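Local coordinates for putative NAD-dependent epimerase/dehydratase (Bacillus halodurans, PDB 3E8X), which is of unknown function but binds NADP in a Rossmann-type fold, and is probably an NADP-dependent epimerase, dehydratase or related short-chain dehydrogenase/reductase, at residues A100-T103 with I104-D107; G140-N143 with M144-Y147; K151-A154 with D155-L158. All coordinates share one frame; numbering follows the deposited sequence. Where two conformers were deposited one is given.

Contact 1 (A100-T103 with I104-D107). With NAP (NADP nicotinamide-adenine-dinucleotide phosphate), chain B.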
loop_
_atom_site.group_PDB
_atom_site.type_symbol
_atom_site.label_atom_id
_atom_site.label_comp_id
_atom_site.label_asym_id
_atom_site.label_seq_id
_atom_site.Cartn_x
_atom_site.Cartn_y
_atom_site.Cartn_z
ATOM N N ALA A 100 0.205 1.324 -13.740
ATOM C CA ALA A 100 0.501 1.340 -12.320
ATOM C C ALA A 100 -0.803 1.191 -11.513
ATOM O O ALA A 100 -0.775 0.795 -10.386
ATOM C CB ALA A 100 1.254 2.615 -11.945
ATOM N N ASP A 101 -1.958 1.485 -12.102
ATOM C CA ASP A 101 -3.223 1.195 -11.438
ATOM C C ASP A 101 -3.342 -0.287 -11.061
ATOM O O ASP A 101 -3.832 -0.622 -9.984
ATOM C CB ASP A 101 -4.435 1.679 -12.252
ATOM C CG ASP A 101 -4.543 1.036 -13.631
ATOM O OD1 ASP A 101 -3.532 0.924 -14.341
ATOM O OD2 ASP A 101 -5.657 0.652 -14.002
ATOM N N LYS A 102 -2.869 -1.161 -11.951
ATOM C CA LYS A 102 -2.981 -2.600 -11.719
ATOM C C LYS A 102 -1.883 -3.128 -10.775
ATOM O O LYS A 102 -2.091 -4.077 -10.089
ATOM C CB LYS A 102 -3.064 -3.350 -13.059
ATOM C CG LYS A 102 -4.394 -3.042 -13.846
ATOM C CD LYS A 102 -5.682 -3.282 -12.980
ATOM C CE LYS A 102 -6.967 -3.094 -13.825
ATOM N NZ LYS A 102 -8.125 -2.729 -12.983
ATOM N N THR A 103 -0.741 -2.464 -10.722
ATOM C CA THR A 103 0.281 -2.747 -9.723
ATOM C C THR A 103 -0.297 -2.555 -8.342
ATOM O O THR A 103 -0.144 -3.424 -7.511
ATOM C CB THR A 103 1.498 -1.817 -9.895
ATOM O OG1 THR A 103 1.919 -1.869 -11.249
ATOM C CG2 THR A 103 2.639 -2.178 -8.976
ATOM N N ILE A 104 -0.979 -1.434 -8.098
ATOM C CA ILE A 104 -1.735 -1.226 -6.843
ATOM C C ILE A 104 -2.801 -2.300 -6.584
ATOM O O ILE A 104 -2.904 -2.865 -5.484
ATOM C CB ILE A 104 -2.481 0.152 -6.807
ATOM C CG1 ILE A 104 -1.505 1.315 -6.933
ATOM C CG2 ILE A 104 -3.252 0.341 -5.480
ATOM C CD1 ILE A 104 -2.183 2.744 -7.065
ATOM N N LEU A 105 -3.629 -2.533 -7.588
ATOM C CA LEU A 105 -4.807 -3.375 -7.436
ATOM C C LEU A 105 -4.479 -4.888 -7.390
ATOM O O LEU A 105 -5.171 -5.614 -6.685
ATOM C CB LEU A 105 -5.855 -3.034 -8.504
ATOM C CG LEU A 105 -6.514 -1.647 -8.350
ATOM C CD1 LEU A 105 -7.532 -1.358 -9.482
ATOM C CD2 LEU A 105 -7.196 -1.517 -6.936
ATOM N N ILE A 106 -3.428 -5.347 -8.104
ATOM C CA ILE A 106 -3.044 -6.770 -8.134
ATOM C C ILE A 106 -1.898 -7.052 -7.155
ATOM O O ILE A 106 -2.069 -7.752 -6.165
ATOM C CB ILE A 106 -2.697 -7.245 -9.574
ATOM C CG1 ILE A 106 -3.862 -6.928 -10.519
ATOM C CG2 ILE A 106 -2.315 -8.748 -9.622
ATOM C CD1 ILE A 106 -5.150 -7.634 -10.221
ATOM N N ASP A 107 -0.732 -6.479 -7.416
ATOM C CA ASP A 107 0.458 -6.828 -6.657
ATOM C C ASP A 107 0.307 -6.482 -5.175
ATOM O O ASP A 107 0.886 -7.178 -4.320
ATOM C CB ASP A 107 1.727 -6.145 -7.242
ATOM C CG ASP A 107 1.908 -6.406 -8.734
ATOM O OD1 ASP A 107 2.987 -6.876 -9.136
ATOM O OD2 ASP A 107 0.962 -6.160 -9.514
HETATM P PA NAP B . 3.861 -13.080 -15.076
HETATM O O1A NAP B . 3.427 -11.657 -15.445
HETATM O O2A NAP B . 4.291 -14.040 -16.164
HETATM O O5B NAP B . 2.677 -13.683 -14.151
HETATM C C5B NAP B . 1.602 -12.893 -13.612
HETATM C C4B NAP B . 0.263 -13.628 -13.601
HETATM O O4B NAP B . -0.645 -12.828 -12.822
HETATM C C3B NAP B . -0.403 -13.832 -14.985
HETATM O O3B NAP B . -0.669 -15.208 -15.313
HETATM C C2B NAP B . -1.732 -13.101 -14.883
HETATM O O2B NAP B . -2.862 -13.715 -15.550
HETATM C C1B NAP B . -1.940 -13.073 -13.361
HETATM N N9A NAP B . -2.969 -12.060 -13.012
HETATM C C8A NAP B . -3.001 -10.779 -13.411
HETATM N N7A NAP B . -4.118 -10.202 -12.926
HETATM C C5A NAP B . -4.779 -11.139 -12.216
HETATM C C6A NAP B . -5.976 -11.145 -11.491
HETATM N N6A NAP B . -6.719 -10.022 -11.400
HETATM N N1A NAP B . -6.414 -12.277 -10.894
HETATM C C2A NAP B . -5.688 -13.392 -10.986
HETATM N N3A NAP B . -4.530 -13.428 -11.677
HETATM C C4A NAP B . -4.055 -12.313 -12.294
HETATM O O3 NAP B . 5.106 -12.932 -14.023
HETATM P PN NAP B . 6.334 -13.975 -13.753
HETATM O O1N NAP B . 7.420 -13.617 -14.729
HETATM O O2N NAP B . 5.701 -15.337 -13.575
HETATM O O5D NAP B . 6.992 -13.474 -12.377
HETATM C C5D NAP B . 6.387 -13.769 -11.124
HETATM C C4D NAP B . 6.522 -12.536 -10.248
HETATM O O4D NAP B . 7.891 -12.224 -9.988
HETATM C C3D NAP B . 5.934 -11.305 -10.923
HETATM O O3D NAP B . 4.521 -11.266 -10.669
HETATM C C2D NAP B . 6.778 -10.147 -10.380
HETATM O O2D NAP B . 6.100 -9.372 -9.415
HETATM C C1D NAP B . 8.004 -10.816 -9.715
HETATM N N1N NAP B . 9.346 -10.304 -10.136
HETATM C C2N NAP B . 9.655 -10.044 -11.430
HETATM C C3N NAP B . 10.942 -9.577 -11.774
HETATM C C7N NAP B . 11.352 -9.309 -13.205
HETATM O O7N NAP B . 12.566 -9.234 -13.473
HETATM N N7N NAP B . 10.396 -9.220 -14.145
HETATM C C4N NAP B . 11.893 -9.387 -10.769
HETATM C C5N NAP B . 11.552 -9.667 -9.457
HETATM C C6N NAP B . 10.275 -10.125 -9.177
HETATM P P2B NAP B . -3.054 -13.831 -17.172
HETATM O O1X NAP B . -2.363 -15.103 -17.584
HETATM O O2X NAP B . -4.567 -13.915 -17.352
HETATM O O3X NAP B . -2.363 -12.593 -17.704
#

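Contact 2 (G140-N143 with M144-Y147). With NAP (NADP nicotinamide-adenine-dinucleotide phosphate), chain B.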
loop_
_atom_site.group_PDB
_atom_site.type_symbol
_atom_site.label_atom_id
_atom_site.label_comp_id
_atom_site.label_asym_id
_atom_site.label_seq_id
_atom_site.Cartn_x
_atom_site.Cartn_y
_atom_site.Cartn_z
ATOM N N GLY A 140 15.864 2.526 -5.447
ATOM C CA GLY A 140 15.729 1.710 -6.662
ATOM C C GLY A 140 15.491 2.642 -7.818
ATOM O O GLY A 140 15.224 3.805 -7.571
ATOM N N PRO A 141 15.593 2.140 -9.079
ATOM C CA PRO A 141 15.335 2.989 -10.240
ATOM C C PRO A 141 13.958 3.639 -10.143
ATOM O O PRO A 141 12.967 2.957 -9.834
ATOM C CB PRO A 141 15.394 2.008 -11.429
ATOM C CG PRO A 141 16.188 0.864 -10.967
ATOM C CD PRO A 141 15.939 0.758 -9.482
HETATM N N MSE A 142 13.907 4.945 -10.391
HETATM C CA MSE A 142 12.680 5.711 -10.274
HETATM C C MSE A 142 11.569 5.092 -11.111
HETATM O O MSE A 142 10.457 4.981 -10.615
HETATM C CB MSE A 142 12.898 7.197 -10.604
HETATM C CG MSE A 142 11.612 8.090 -10.599
HETATM SE SE MSE A 142 10.610 8.172 -8.886
HETATM C CE MSE A 142 11.351 9.874 -8.284
ATOM N N ASN A 143 11.864 4.630 -12.326
ATOM C CA ASN A 143 10.834 4.021 -13.189
ATOM C C ASN A 143 10.167 2.732 -12.644
ATOM O O ASN A 143 9.087 2.351 -13.087
ATOM C CB ASN A 143 11.375 3.799 -14.602
ATOM C CG ASN A 143 12.377 2.620 -14.710
ATOM O OD1 ASN A 143 13.210 2.382 -13.837
ATOM N ND2 ASN A 143 12.295 1.902 -15.818
HETATM N N MSE A 144 10.818 2.096 -11.671
HETATM C CA MSE A 144 10.398 0.858 -11.006
HETATM C C MSE A 144 9.903 1.046 -9.564
HETATM O O MSE A 144 9.408 0.116 -8.930
HETATM C CB MSE A 144 11.617 -0.044 -10.885
HETATM C CG MSE A 144 11.904 -0.883 -12.062
HETATM SE SE MSE A 144 13.070 -2.288 -11.457
HETATM C CE MSE A 144 13.114 -1.995 -9.561
ATOM N N ARG A 145 10.101 2.238 -9.026
ATOM C CA ARG A 145 9.903 2.491 -7.612
ATOM C C ARG A 145 8.488 2.206 -7.111
ATOM O O ARG A 145 8.301 1.713 -5.998
ATOM C CB ARG A 145 10.310 3.920 -7.293
ATOM C CG ARG A 145 10.663 4.139 -5.869
ATOM C CD ARG A 145 11.343 5.498 -5.679
ATOM N NE ARG A 145 12.621 5.533 -6.364
ATOM C CZ ARG A 145 13.409 6.595 -6.444
ATOM N NH1 ARG A 145 13.079 7.719 -5.842
ATOM N NH2 ARG A 145 14.548 6.523 -7.124
ATOM N N HIS A 146 7.499 2.463 -7.960
ATOM C CA HIS A 146 6.096 2.195 -7.623
ATOM C C HIS A 146 5.833 0.697 -7.458
ATOM O O HIS A 146 5.035 0.277 -6.610
ATOM C CB HIS A 146 5.147 2.829 -8.659
ATOM C CG HIS A 146 5.161 2.142 -9.998
ATOM N ND1 HIS A 146 6.245 2.194 -10.848
ATOM C CD2 HIS A 146 4.232 1.376 -10.625
ATOM C CE1 HIS A 146 5.993 1.471 -11.928
ATOM N NE2 HIS A 146 4.771 0.985 -11.829
ATOM N N TYR A 147 6.498 -0.108 -8.293
ATOM C CA TYR A 147 6.413 -1.549 -8.208
ATOM C C TYR A 147 7.072 -2.067 -6.919
ATOM O O TYR A 147 6.469 -2.860 -6.166
ATOM C CB TYR A 147 7.030 -2.199 -9.467
ATOM C CG TYR A 147 7.252 -3.672 -9.323
ATOM C CD1 TYR A 147 6.187 -4.586 -9.468
ATOM C CD2 TYR A 147 8.514 -4.167 -8.986
ATOM C CE1 TYR A 147 6.397 -5.955 -9.310
ATOM C CE2 TYR A 147 8.738 -5.522 -8.827
ATOM C CZ TYR A 147 7.687 -6.423 -8.996
ATOM O OH TYR A 147 7.939 -7.782 -8.847
HETATM P PA NAP B . 3.861 -13.080 -15.076
HETATM O O1A NAP B . 3.427 -11.657 -15.445
HETATM O O2A NAP B . 4.291 -14.040 -16.164
HETATM O O5B NAP B . 2.677 -13.683 -14.151
HETATM C C5B NAP B . 1.602 -12.893 -13.612
HETATM C C4B NAP B . 0.263 -13.628 -13.601
HETATM O O4B NAP B . -0.645 -12.828 -12.822
HETATM C C3B NAP B . -0.403 -13.832 -14.985
HETATM O O3B NAP B . -0.669 -15.208 -15.313
HETATM C C2B NAP B . -1.732 -13.101 -14.883
HETATM O O2B NAP B . -2.862 -13.715 -15.550
HETATM C C1B NAP B . -1.940 -13.073 -13.361
HETATM N N9A NAP B . -2.969 -12.060 -13.012
HETATM C C8A NAP B . -3.001 -10.779 -13.411
HETATM N N7A NAP B . -4.118 -10.202 -12.926
HETATM C C5A NAP B . -4.779 -11.139 -12.216
HETATM C C6A NAP B . -5.976 -11.145 -11.491
HETATM N N6A NAP B . -6.719 -10.022 -11.400
HETATM N N1A NAP B . -6.414 -12.277 -10.894
HETATM C C2A NAP B . -5.688 -13.392 -10.986
HETATM N N3A NAP B . -4.530 -13.428 -11.677
HETATM C C4A NAP B . -4.055 -12.313 -12.294
HETATM O O3 NAP B . 5.106 -12.932 -14.023
HETATM P PN NAP B . 6.334 -13.975 -13.753
HETATM O O1N NAP B . 7.420 -13.617 -14.729
HETATM O O2N NAP B . 5.701 -15.337 -13.575
HETATM O O5D NAP B . 6.992 -13.474 -12.377
HETATM C C5D NAP B . 6.387 -13.769 -11.124
HETATM C C4D NAP B . 6.522 -12.536 -10.248
HETATM O O4D NAP B . 7.891 -12.224 -9.988
HETATM C C3D NAP B . 5.934 -11.305 -10.923
HETATM O O3D NAP B . 4.521 -11.266 -10.669
HETATM C C2D NAP B . 6.778 -10.147 -10.380
HETATM O O2D NAP B . 6.100 -9.372 -9.415
HETATM C C1D NAP B . 8.004 -10.816 -9.715
HETATM N N1N NAP B . 9.346 -10.304 -10.136
HETATM C C2N NAP B . 9.655 -10.044 -11.430
HETATM C C3N NAP B . 10.942 -9.577 -11.774
HETATM C C7N NAP B . 11.352 -9.309 -13.205
HETATM O O7N NAP B . 12.566 -9.234 -13.473
HETATM N N7N NAP B . 10.396 -9.220 -14.145
HETATM C C4N NAP B . 11.893 -9.387 -10.769
HETATM C C5N NAP B . 11.552 -9.667 -9.457
HETATM C C6N NAP B . 10.275 -10.125 -9.177
HETATM P P2B NAP B . -3.054 -13.831 -17.172
HETATM O O1X NAP B . -2.363 -15.103 -17.584
HETATM O O2X NAP B . -4.567 -13.915 -17.352
HETATM O O3X NAP B . -2.363 -12.593 -17.704
HETATM O O HOH W 1 7.909 4.671 -10.263
#

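Contact 3 (K151-A154 with D155-L158)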
loop_
_atom_site.group_PDB
_atom_site.type_symbol
_atom_site.label_atom_id
_atom_site.label_comp_id
_atom_site.label_asym_id
_atom_site.label_seq_id
_atom_site.Cartn_x
_atom_site.Cartn_y
_atom_site.Cartn_z
ATOM N N LYS A 151 5.312 -4.152 -3.770
ATOM C CA LYS A 151 5.833 -5.446 -3.293
ATOM C C LYS A 151 6.231 -5.412 -1.822
ATOM O O LYS A 151 5.848 -6.279 -1.057
ATOM C CB LYS A 151 7.015 -5.891 -4.149
ATOM C CG LYS A 151 6.667 -6.034 -5.632
ATOM C CD LYS A 151 5.557 -7.040 -5.896
ATOM C CE LYS A 151 6.021 -8.491 -5.747
ATOM N NZ LYS A 151 4.895 -9.510 -5.738
ATOM N N ARG A 152 6.943 -4.359 -1.454
ATOM C CA ARG A 152 7.331 -4.099 -0.089
ATOM C C ARG A 152 6.154 -4.049 0.871
ATOM O O ARG A 152 6.207 -4.658 1.959
ATOM C CB ARG A 152 8.137 -2.805 -0.003
ATOM C CG ARG A 152 8.340 -2.218 1.411
ATOM C CD ARG A 152 9.086 -3.111 2.400
ATOM N NE ARG A 152 9.363 -2.363 3.630
ATOM C CZ ARG A 152 10.362 -1.502 3.799
ATOM N NH1 ARG A 152 11.280 -1.326 2.868
ATOM N NH2 ARG A 152 10.472 -0.836 4.938
ATOM N N LEU A 153 5.108 -3.310 0.497
ATOM C CA LEU A 153 3.983 -3.101 1.403
ATOM C C LEU A 153 3.160 -4.366 1.515
ATOM O O LEU A 153 2.588 -4.644 2.570
ATOM C CB LEU A 153 3.145 -1.902 0.989
ATOM C CG LEU A 153 3.834 -0.553 1.156
ATOM C CD1 LEU A 153 2.947 0.556 0.537
ATOM C CD2 LEU A 153 4.202 -0.263 2.669
ATOM N N ALA A 154 3.125 -5.158 0.451
ATOM C CA ALA A 154 2.475 -6.478 0.512
ATOM C C ALA A 154 3.256 -7.409 1.425
ATOM O O ALA A 154 2.677 -8.129 2.227
ATOM C CB ALA A 154 2.288 -7.081 -0.913
ATOM N N ASP A 155 4.586 -7.374 1.332
ATOM C CA ASP A 155 5.444 -8.142 2.219
ATOM C C ASP A 155 5.216 -7.774 3.668
ATOM O O ASP A 155 5.172 -8.648 4.536
ATOM C CB ASP A 155 6.945 -7.937 1.864
ATOM C CG ASP A 155 7.356 -8.635 0.579
ATOM O OD1 ASP A 155 6.542 -9.429 0.042
ATOM O OD2 ASP A 155 8.504 -8.392 0.111
ATOM N N ASP A 156 5.070 -6.485 3.941
ATOM C CA ASP A 156 4.836 -6.029 5.322
ATOM C C ASP A 156 3.486 -6.468 5.896
ATOM O O ASP A 156 3.394 -6.810 7.055
ATOM C CB ASP A 156 4.994 -4.511 5.423
ATOM C CG ASP A 156 6.446 -4.062 5.293
ATOM O OD1 ASP A 156 7.390 -4.906 5.331
ATOM O OD2 ASP A 156 6.643 -2.856 5.099
ATOM N N GLU A 157 2.461 -6.475 5.067
ATOM C CA GLU A 157 1.170 -7.018 5.453
ATOM C C GLU A 157 1.277 -8.510 5.874
ATOM O O GLU A 157 0.728 -8.937 6.883
ATOM C CB GLU A 157 0.171 -6.838 4.300
ATOM C CG GLU A 157 -1.245 -7.263 4.651
ATOM C CD GLU A 157 -2.063 -6.181 5.375
ATOM O OE1 GLU A 157 -1.620 -5.006 5.567
ATOM O OE2 GLU A 157 -3.224 -6.516 5.678
ATOM N N LEU A 158 1.998 -9.299 5.089
ATOM C CA LEU A 158 2.271 -10.707 5.408
ATOM C C LEU A 158 3.051 -10.865 6.702
ATOM O O LEU A 158 2.708 -11.709 7.539
ATOM C CB LEU A 158 3.023 -11.390 4.252
ATOM C CG LEU A 158 3.178 -12.923 4.295
ATOM C CD1 LEU A 158 1.846 -13.610 4.590
ATOM C CD2 LEU A 158 3.867 -13.458 2.958
#

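Contact 1 (A100-T103 with I104-D107)
Thr-103, Lys-102 and Ile-104 occupy the opening turns of helix 100-121, the helical arm of a Rossmann beta-alpha-beta unit between strands 87-90 and 125-129, and each meets the following or preceding turn in its own way. The methyl group of Thr-103 lies alongside Asp-107, Thr-103 CG2 to Asp-107 CG 4.3 Å, and Asp-107 OD2 lies 3.5 Å from Thr-103 CA; Ser-94 binds both side chains, through N to Asp-107 OD2 and, weakly, through OG to the threonine hydroxyl. Lys-102 works at both ends. Its carbonyl oxygen accepts a short 2.7 Å bond from Ile-106 N, while the side chain, bent at chi2 (-53°), crosses Leu-105 and brings NZ to 3.8 Å from Leu-105 CD1, the ammonium itself being paired with Glu-75. Ile-104 leans back over the turn before it: its N bonds almost straight to Ala-100 O (174°), and CG1 rests 3.6 Å from that same oxygen. Beyond this, it packs on Ile-104 of the second subunit. Toward the cofactor, Ile-106 reaches with its CD1 methyl, which lies 3.8 Å from C6A of the NADP adenine.

Contact 2 (G140-N143 with M144-Y147)
Arg-145 turns its guanidinium back along the chain to Gly-140, where one backbone carbonyl oxygen receives two of its N-H groups. NH2 makes the stronger bond, 2.8 Å to Gly-140 O and nearly in line with the C=O bond (177°); NE adds a weak one to Gly-140 O at 3.3 Å. A bend at chi3 (-65°) in an otherwise extended chain turns the flat group so that this oxygen lies at its edge. Over one face sits the selenomethionine Met-142, its SE 3.8 Å above the plane of the Arg-145 guanidinium and displaced toward the rim. Met-142 also packs on Lys-102 of the second subunit, which places this layer near the dimer interface.

Beneath the side chains the backbone winds tightly from Pro-141 onward. Met-144 N bonds to Pro-141 O at 3.0 Å, and Arg-145 N to Met-142 O at 3.2 Å. A water carries the sequence one step further: it donates to Met-142 O at 2.6 Å and accepts from His-146 N, bridging the two residues. The imidazole of His-146 then sets its edge against the preceding turn, with CE1 3.4 Å from Asn-143 O.

Tyr-147, next in line, leads away from this turn to the cofactor, and its OH forms a very short 2.5 Å hydrogen bond with NADP O2D, a ribose hydroxyl. With Lys-151 four residues on, it matches the Tyr-X-X-X-Lys motif of short-chain dehydrogenases/reductases.

Contact 3 (K151-A154 with D155-L158)
Asp-155 folds back on Lys-151 one turn earlier in helix 145-160, the helix of a Rossmann beta-alpha-beta unit between strands 125-129 and 164-174, and the two sides of this helix illustrate how differently a carboxylate can be held. On the packed side the Asp-155 CG lies beside its own backbone N (chi1 -73°), which brings it within 3.2 Å of Lys-151 O. Both groups are acceptors, and the bond to Lys-151 O comes from Asp-155 N at 2.9 Å; the buried carboxylate takes its donors from outside the turn. OD2 is bound by Ser-130 OG and by Arg-169 in a salt bridge, an arrangement that would probably stabilise its negative charge. Ala-154 packs against Ala-111 of helix 100-121, and Leu-158, whose N bonds to Ala-154 O at 3.2 Å, fits against side chains of both strands. Lys-151 also turns inward, giving NZ to Val-129 O and touching NADP.

The other side, carried by Arg-152 and Asp-156, is looser and partly exposed. Here the two side chains meet across a single turn, with guanidinium and carboxylate planes 71° apart, which rules out a parallel two-pronged pairing. Arg-152 NH1 is occupied by Thr-134 O, and a bend at chi2 (61°) carries NE toward the aspartate. The resulting salt bridge runs from Arg-152 NE, in the guanidinium plane, to the syn side of Asp-156 OD2 at 3.1 Å.

In the fold
The three contacts outline how two adjacent Rossmann helices share the work of binding a cofactor. Contact 1 opens helix 100-121, contact 2 leads into helix 145-160, and contact 3 continues that second helix. Contacts 1 and 2 have centres about 14 Å apart but meet where Ala-100 CB lies 3.5 Å from His-146 CD2, and again where Asp-107 OD1 lies 3.5 Å from Tyr-147 CE1. Contact 3 touches contact 1 through Ala-154 CB, 3.7 Å from Asp-107 O. NADP is reached at its adenine from contact 1, at its ribose hydroxyl O2D from contact 2, and contact 3 adds Lys-151, whose side chain comes to about 4 Å from NADP; all three contacts also touch the second subunit.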